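Local coordinates for iron dependent repressor (Sulfolobus solfataricus, PDB 2X4H), which probably acts as a metal-dependent, DNA-binding transcription regulator of the DtxR/MntR family and binds zinc, at residues Tyr80-Leu91 and Glu115-Leu125. Numbering follows the deposited sequence.
With ZN (zinc ion), chain M; ZN (zinc ion), chain N.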
ATOM      1  N   TYR C  80     -16.959  -7.224   7.825  1.00 50.38           N
ATOM      2  CA  TYR C  80     -16.209  -7.555   9.009  1.00 50.36           C
ATOM      3  C   TYR C  80     -15.970  -6.301   9.885  1.00 48.14           C
ATOM      4  O   TYR C  80     -16.101  -6.371  11.122  1.00 46.38           O
ATOM      5  CB  TYR C  80     -14.913  -8.294   8.685  1.00 53.00           C
ATOM      6  CG  TYR C  80     -14.103  -8.370   9.912  1.00 55.07           C
ATOM      7  CD1 TYR C  80     -14.520  -9.158  10.994  1.00 57.18           C
ATOM      8  CD2 TYR C  80     -12.973  -7.570  10.068  1.00 59.05           C
ATOM      9  CE1 TYR C  80     -13.800  -9.165  12.192  1.00 57.88           C
ATOM     10  CE2 TYR C  80     -12.239  -7.579  11.260  1.00 59.84           C
ATOM     11  CZ  TYR C  80     -12.646  -8.377  12.303  1.00 59.87           C
ATOM     12  OH  TYR C  80     -11.884  -8.375  13.443  1.00 63.02           O
ATOM     13  N   LEU C  81     -15.689  -5.152   9.274  1.00 47.88           N
ATOM     14  CA  LEU C  81     -15.579  -3.916  10.071  1.00 46.70           C
ATOM     15  C   LEU C  81     -16.937  -3.455  10.675  1.00 45.07           C
ATOM     16  O   LEU C  81     -16.990  -2.906  11.786  1.00 42.92           O
ATOM     17  CB  LEU C  81     -14.944  -2.797   9.258  1.00 48.23           C
ATOM     18  CG  LEU C  81     -14.743  -1.426   9.899  1.00 48.39           C
ATOM     19  CD1 LEU C  81     -14.214  -1.565  11.308  1.00 49.12           C
ATOM     20  CD2 LEU C  81     -13.762  -0.602   9.042  1.00 51.54           C
ATOM     21  N   ILE C  82     -18.022  -3.681   9.944  1.00 45.64           N
ATOM     22  CA  ILE C  82     -19.359  -3.304  10.397  1.00 44.39           C
ATOM     23  C   ILE C  82     -19.721  -4.144  11.598  1.00 43.12           C
ATOM     24  O   ILE C  82     -20.190  -3.623  12.609  1.00 43.04           O
ATOM     25  CB  ILE C  82     -20.404  -3.461   9.280  1.00 45.81           C
ATOM     26  CG1 ILE C  82     -20.268  -2.312   8.259  1.00 46.85           C
ATOM     27  CG2 ILE C  82     -21.834  -3.523   9.883  1.00 44.28           C
ATOM     28  CD1 ILE C  82     -21.060  -2.478   6.951  1.00 47.84           C
ATOM     29  N   LYS C  83     -19.474  -5.445  11.489  1.00 43.32           N
ATOM     30  CA  LYS C  83     -19.622  -6.391  12.588  1.00 41.42           C
ATOM     31  C   LYS C  83     -18.753  -5.967  13.774  1.00 40.20           C
ATOM     32  O   LYS C  83     -19.203  -5.970  14.908  1.00 39.35           O
ATOM     33  CB  LYS C  83     -19.249  -7.806  12.103  1.00 42.69           C
ATOM     34  CG  LYS C  83     -19.468  -8.922  13.117  1.00 43.12           C
ATOM     35  CD  LYS C  83     -19.193 -10.337  12.601  1.00 45.01           C
ATOM     36  CE  LYS C  83     -19.529 -11.349  13.705  1.00 46.90           C
ATOM     37  NZ  LYS C  83     -19.344 -12.793  13.347  1.00 51.00           N
ATOM     38  N   ALA C  84     -17.505  -5.588  13.527  1.00 40.75           N
ATOM     39  CA  ALA C  84     -16.604  -5.200  14.625  1.00 40.21           C
ATOM     40  C   ALA C  84     -17.094  -3.946  15.352  1.00 39.09           C
ATOM     41  O   ALA C  84     -17.121  -3.928  16.576  1.00 38.43           O
ATOM     42  CB  ALA C  84     -15.141  -5.011  14.131  1.00 40.83           C
ATOM     43  N   HIS C  85     -17.495  -2.929  14.598  1.00 39.45           N
ATOM     44  CA  HIS C  85     -17.967  -1.676  15.161  1.00 40.21           C
ATOM     45  C   HIS C  85     -19.180  -1.937  16.066  1.00 40.00           C
ATOM     46  O   HIS C  85     -19.214  -1.531  17.234  1.00 40.33           O
ATOM     47  CB  HIS C  85     -18.309  -0.652  14.040  1.00 42.01           C
ATOM     48  CG  HIS C  85     -18.989   0.589  14.540  1.00 43.58           C
ATOM     49  ND1 HIS C  85     -18.321   1.580  15.234  1.00 43.81           N
ATOM     50  CD2 HIS C  85     -20.298   0.954  14.521  1.00 44.43           C
ATOM     51  CE1 HIS C  85     -19.186   2.519  15.585  1.00 45.87           C
ATOM     52  NE2 HIS C  85     -20.398   2.148  15.193  1.00 44.64           N
ATOM     53  N   ARG C  86     -20.141  -2.683  15.544  1.00 40.04           N
ATOM     54  CA  ARG C  86     -21.431  -2.854  16.186  1.00 39.42           C
ATOM     55  C   ARG C  86     -21.416  -3.875  17.342  1.00 38.74           C
ATOM     56  O   ARG C  86     -22.094  -3.680  18.367  1.00 38.78           O
ATOM     57  CB  ARG C  86     -22.455  -3.201  15.096  1.00 40.08           C
ATOM     58  CG  ARG C  86     -22.718  -2.024  14.176  1.00 39.67           C
ATOM     59  CD  ARG C  86     -23.645  -2.316  13.001  1.00 41.03           C
ATOM     60  NE  ARG C  86     -23.765  -1.114  12.179  1.00 44.50           N
ATOM     61  CZ  ARG C  86     -24.349  -1.030  10.985  1.00 46.13           C
ATOM     62  NH1 ARG C  86     -24.872  -2.080  10.379  1.00 46.87           N
ATOM     63  NH2 ARG C  86     -24.357   0.129  10.357  1.00 50.07           N
ATOM     64  N   VAL C  87     -20.639  -4.947  17.206  1.00 38.59           N
ATOM     65  CA  VAL C  87     -20.430  -5.856  18.324  1.00 38.09           C
ATOM     66  C   VAL C  87     -19.740  -5.136  19.494  1.00 38.10           C
ATOM     67  O   VAL C  87     -20.169  -5.267  20.640  1.00 37.87           O
ATOM     68  CB  VAL C  87     -19.646  -7.104  17.892  1.00 39.34           C
ATOM     69  CG1 VAL C  87     -19.211  -7.923  19.103  1.00 38.92           C
ATOM     70  CG2 VAL C  87     -20.491  -7.942  16.905  1.00 38.18           C
ATOM     71  N   ILE C  88     -18.689  -4.364  19.221  1.00 38.90           N
ATOM     72  CA  ILE C  88     -18.055  -3.566  20.272  1.00 39.18           C
ATOM     73  C   ILE C  88     -19.057  -2.601  20.912  1.00 39.15           C
ATOM     74  O   ILE C  88     -19.115  -2.509  22.132  1.00 40.10           O
ATOM     75  CB  ILE C  88     -16.814  -2.812  19.759  1.00 40.47           C
ATOM     76  CG1 ILE C  88     -15.614  -3.759  19.691  1.00 40.85           C
ATOM     77  CG2 ILE C  88     -16.441  -1.667  20.714  1.00 41.43           C
ATOM     78  CD1 ILE C  88     -14.516  -3.264  18.808  1.00 44.34           C
ATOM     79  N   GLU C  89     -19.880  -1.926  20.112  1.00 38.70           N
ATOM     80  CA  GLU C  89     -20.864  -1.012  20.671  1.00 38.92           C
ATOM     81  C   GLU C  89     -21.734  -1.679  21.720  1.00 38.10           C
ATOM     82  O   GLU C  89     -22.027  -1.080  22.745  1.00 38.28           O
ATOM     83  CB  GLU C  89     -21.812  -0.463  19.611  1.00 39.94           C
ATOM     84  CG  GLU C  89     -21.209   0.513  18.688  1.00 40.40           C
ATOM     85  CD  GLU C  89     -22.243   1.350  17.950  1.00 41.45           C
ATOM     86  OE1 GLU C  89     -23.349   0.832  17.611  1.00 40.42           O
ATOM     87  OE2 GLU C  89     -21.905   2.527  17.667  1.00 41.96           O
ATOM     88  N   ILE C  90     -22.186  -2.899  21.425  1.00 37.26           N
ATOM     89  CA  ILE C  90     -23.042  -3.645  22.326  1.00 36.09           C
ATOM     90  C   ILE C  90     -22.338  -3.948  23.634  1.00 35.74           C
ATOM     91  O   ILE C  90     -22.935  -3.781  24.707  1.00 35.06           O
ATOM     92  CB  ILE C  90     -23.574  -4.950  21.702  1.00 36.18           C
ATOM     93  CG1 ILE C  90     -24.646  -4.619  20.658  1.00 38.39           C
ATOM     94  CG2 ILE C  90     -24.201  -5.882  22.785  1.00 34.53           C
ATOM     95  CD1 ILE C  90     -25.133  -5.792  19.842  1.00 36.34           C
ATOM     96  N   LEU C  91     -21.081  -4.394  23.549  1.00 35.31           N
ATOM     97  CA  LEU C  91     -20.275  -4.624  24.757  1.00 35.47           C
ATOM     98  C   LEU C  91     -20.218  -3.343  25.572  1.00 35.97           C
ATOM     99  O   LEU C  91     -20.404  -3.379  26.781  1.00 37.95           O
ATOM    100  CB  LEU C  91     -18.852  -5.110  24.433  1.00 35.41           C
ATOM    101  CG  LEU C  91     -17.865  -5.167  25.610  1.00 36.08           C
ATOM    102  CD1 LEU C  91     -18.305  -6.180  26.642  1.00 34.17           C
ATOM    103  CD2 LEU C  91     -16.414  -5.438  25.086  1.00 35.46           C
ATOM    104  N   GLU C 115     -10.155 -10.861  13.706  1.00 52.00           N
ATOM    105  CA  GLU C 115     -11.375 -11.586  13.371  1.00 52.23           C
ATOM    106  C   GLU C 115     -11.823 -12.517  14.467  1.00 51.49           C
ATOM    107  O   GLU C 115     -13.022 -12.566  14.812  1.00 50.24           O
ATOM    108  CB  GLU C 115     -11.152 -12.394  12.075  1.00 55.75           C
ATOM    109  CG  GLU C 115     -12.309 -13.365  11.688  1.00 59.66           C
ATOM    110  CD  GLU C 115     -12.038 -14.202  10.421  1.00 67.02           C
ATOM    111  OE1 GLU C 115     -11.074 -13.908   9.653  1.00 70.95           O
ATOM    112  OE2 GLU C 115     -12.813 -15.161  10.193  1.00 71.01           O
ATOM    113  N   GLU C 116     -10.861 -13.261  15.009  1.00 52.37           N
ATOM    114  CA  GLU C 116     -11.152 -14.221  16.046  1.00 52.42           C
ATOM    115  C   GLU C 116     -11.883 -13.545  17.217  1.00 49.37           C
ATOM    116  O   GLU C 116     -12.872 -14.086  17.702  1.00 49.11           O
ATOM    117  CB  GLU C 116      -9.900 -14.955  16.527  1.00 54.92           C
ATOM    118  CG  GLU C 116     -10.228 -16.146  17.446  1.00 57.43           C
ATOM    119  CD  GLU C 116      -9.011 -16.854  18.006  1.00 60.93           C
ATOM    120  OE1 GLU C 116      -7.889 -16.575  17.538  1.00 64.61           O
ATOM    121  OE2 GLU C 116      -9.193 -17.694  18.921  1.00 63.24           O
ATOM    122  N   ILE C 117     -11.409 -12.369  17.632  1.00 47.25           N
ATOM    123  CA  ILE C 117     -11.974 -11.659  18.776  1.00 44.65           C
ATOM    124  C   ILE C 117     -13.398 -11.210  18.499  1.00 42.79           C
ATOM    125  O   ILE C 117     -14.316 -11.418  19.321  1.00 40.85           O
ATOM    126  CB  ILE C 117     -11.118 -10.436  19.179  1.00 44.01           C
ATOM    127  CG1 ILE C 117      -9.797 -10.881  19.789  1.00 46.56           C
ATOM    128  CG2 ILE C 117     -11.837  -9.579  20.176  1.00 41.03           C
ATOM    129  CD1 ILE C 117      -8.801  -9.743  20.007  1.00 46.12           C
ATOM    130  N   ILE C 118     -13.594 -10.579  17.353  1.00 42.50           N
ATOM    131  CA  ILE C 118     -14.943 -10.136  16.991  1.00 41.94           C
ATOM    132  C   ILE C 118     -15.940 -11.307  16.889  1.00 42.31           C
ATOM    133  O   ILE C 118     -17.026 -11.210  17.416  1.00 41.97           O
ATOM    134  CB  ILE C 118     -14.922  -9.302  15.710  1.00 42.65           C
ATOM    135  CG1 ILE C 118     -14.193  -7.981  15.977  1.00 41.47           C
ATOM    136  CG2 ILE C 118     -16.340  -9.075  15.153  1.00 42.79           C
ATOM    137  CD1 ILE C 118     -14.772  -7.162  17.088  1.00 41.32           C
ATOM    138  N   ASP C 119     -15.566 -12.409  16.244  1.00 44.05           N
ATOM    139  CA  ASP C 119     -16.444 -13.574  16.162  1.00 44.79           C
ATOM    140  C   ASP C 119     -16.688 -14.174  17.527  1.00 44.37           C
ATOM    141  O   ASP C 119     -17.811 -14.616  17.813  1.00 43.37           O
ATOM    142  CB  ASP C 119     -15.895 -14.651  15.223  1.00 47.62           C
ATOM    143  CG  ASP C 119     -15.970 -14.233  13.734  1.00 52.36           C
ATOM    144  OD1 ASP C 119     -16.647 -13.213  13.440  1.00 54.76           O
ATOM    145  OD2 ASP C 119     -15.354 -14.904  12.854  1.00 58.04           O
ATOM    146  N   LYS C 120     -15.673 -14.201  18.392  1.00 44.14           N
ATOM    147  CA  LYS C 120     -15.908 -14.797  19.709  1.00 44.42           C
ATOM    148  C   LYS C 120     -16.729 -13.883  20.596  1.00 41.84           C
ATOM    149  O   LYS C 120     -17.526 -14.360  21.407  1.00 42.55           O
ATOM    150  CB  LYS C 120     -14.600 -15.253  20.360  1.00 46.47           C
ATOM    151  CG  LYS C 120     -14.168 -16.597  19.753  1.00 49.87           C
ATOM    152  CD  LYS C 120     -12.977 -17.243  20.393  1.00 52.72           C
ATOM    153  CE  LYS C 120     -12.937 -18.720  20.011  1.00 56.43           C
ATOM    154  NZ  LYS C 120     -11.559 -19.245  19.979  1.00 59.52           N
ATOM    155  N   LEU C 121     -16.561 -12.577  20.423  1.00 40.01           N
ATOM    156  CA  LEU C 121     -17.267 -11.590  21.220  1.00 38.99           C
ATOM    157  C   LEU C 121     -18.726 -11.576  20.791  1.00 39.08           C
ATOM    158  O   LEU C 121     -19.619 -11.439  21.618  1.00 38.22           O
ATOM    159  CB  LEU C 121     -16.628 -10.199  21.116  1.00 38.33           C
ATOM    160  CG  LEU C 121     -17.252  -9.046  21.920  1.00 37.95           C
ATOM    161  CD1 LEU C 121     -17.300  -9.364  23.416  1.00 37.75           C
ATOM    162  CD2 LEU C 121     -16.553  -7.728  21.684  1.00 35.12           C
ATOM    163  N   TYR C 122     -18.953 -11.771  19.496  1.00 39.93           N
ATOM    164  CA  TYR C 122     -20.296 -11.899  18.944  1.00 40.19           C
ATOM    165  C   TYR C 122     -21.019 -13.067  19.581  1.00 41.05           C
ATOM    166  O   TYR C 122     -22.138 -12.907  20.106  1.00 40.99           O
ATOM    167  CB  TYR C 122     -20.173 -12.064  17.432  1.00 41.49           C
ATOM    168  CG  TYR C 122     -21.432 -12.313  16.641  1.00 42.44           C
ATOM    169  CD1 TYR C 122     -22.251 -11.255  16.257  1.00 43.26           C
ATOM    170  CD2 TYR C 122     -21.740 -13.570  16.183  1.00 42.94           C
ATOM    171  CE1 TYR C 122     -23.377 -11.451  15.485  1.00 41.60           C
ATOM    172  CE2 TYR C 122     -22.874 -13.786  15.396  1.00 46.35           C
ATOM    173  CZ  TYR C 122     -23.704 -12.717  15.053  1.00 45.50           C
ATOM    174  OH  TYR C 122     -24.854 -12.909  14.268  1.00 43.12           O
ATOM    175  N   ASN C 123     -20.370 -14.225  19.611  1.00 42.10           N
ATOM    176  CA  ASN C 123     -20.967 -15.380  20.295  1.00 43.28           C
ATOM    177  C   ASN C 123     -21.211 -15.121  21.793  1.00 41.40           C
ATOM    178  O   ASN C 123     -22.262 -15.435  22.313  1.00 41.27           O
ATOM    179  CB  ASN C 123     -20.120 -16.643  20.089  1.00 45.31           C
ATOM    180  CG  ASN C 123     -20.093 -17.097  18.630  1.00 49.14           C
ATOM    181  OD1 ASN C 123     -20.826 -16.584  17.781  1.00 49.93           O
ATOM    182  ND2 ASN C 123     -19.223 -18.045  18.331  1.00 51.77           N
ATOM    183  N   TYR C 124     -20.231 -14.538  22.473  1.00 40.78           N
ATOM    184  CA  TYR C 124     -20.329 -14.251  23.911  1.00 39.98           C
ATOM    185  C   TYR C 124     -21.506 -13.338  24.247  1.00 38.91           C
ATOM    186  O   TYR C 124     -22.129 -13.516  25.280  1.00 38.25           O
ATOM    187  CB  TYR C 124     -19.034 -13.626  24.364  1.00 40.52           C
ATOM    188  CG  TYR C 124     -18.903 -13.290  25.816  1.00 41.33           C
ATOM    189  CD1 TYR C 124     -18.567 -14.273  26.746  1.00 44.22           C
ATOM    190  CD2 TYR C 124     -19.034 -11.969  26.255  1.00 41.11           C
ATOM    191  CE1 TYR C 124     -18.410 -13.952  28.109  1.00 46.50           C
ATOM    192  CE2 TYR C 124     -18.868 -11.632  27.596  1.00 45.36           C
ATOM    193  CZ  TYR C 124     -18.563 -12.634  28.518  1.00 47.64           C
ATOM    194  OH  TYR C 124     -18.416 -12.313  29.843  1.00 53.28           O
ATOM    195  N   LEU C 125     -21.813 -12.386  23.362  1.00 37.88           N
ATOM    196  CA  LEU C 125     -22.929 -11.449  23.555  1.00 37.27           C
ATOM    197  C   LEU C 125     -24.260 -11.993  23.067  1.00 37.70           C
ATOM    198  O   LEU C 125     -25.255 -11.277  23.048  1.00 38.34           O
ATOM    199  CB  LEU C 125     -22.643 -10.141  22.830  1.00 36.04           C
ATOM    200  CG  LEU C 125     -21.401  -9.371  23.313  1.00 37.41           C
ATOM    201  CD1 LEU C 125     -21.072  -8.208  22.319  1.00 35.21           C
ATOM    202  CD2 LEU C 125     -21.554  -8.857  24.735  1.00 35.15           C
TER
HETATM  203 ZN    ZN M1139     -21.860   3.287  15.723  1.00 48.13          ZN
HETATM  204 ZN    ZN N1140     -24.469   1.557  16.267  1.00 43.91          ZN
HETATM  205  O   HOH W   1     -23.194   2.274  14.265  1.00 16.81           O
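The helical segments 80-91 and 115-124 have axes 47° apart and 9.7 Å at closest approach, and A84 and I118 bring the backbones nearest. I118 enters as a knob into the hole formed by Y80, K83, A84 and I88: its CG1 lies 3.6 Å from A84 CB, while CG2 rests against K83 CG. The Y80 ring leans obliquely on I118 and the start of helix 115-124, and its hydroxyl is hydrogen-bonded to I113 O just before that helix. K83, with CG anti to the backbone N (chi1 -175°) and the chain extended beyond it, reaches across to D119, where K83 NZ makes a 2.7 Å salt bridge to D119 OD1 from above the carboxylate plane. Its CE passes over one face of Y122, and K83 NZ sits 4.1 Å from the Y122 ring centroid in a cation-pi contact. This helix pair belongs to the metal-binding and dimerisation domain of the DtxR/MntR family; on the far side of segment 80-91, E89 OE2, H85 NE2 and C103 hold one zinc ion, E89 OE1, C131 and H133 another, and one water binds both. Farther along, V87 splits its methyls, CG1 against L121 CG (3.6 Å) and CG2 at the edge of the Y122 ring. L125 CD1 closes the end against V87 CG1 and I90 CG2, beside L91, which also packs on L91 of the second subunit.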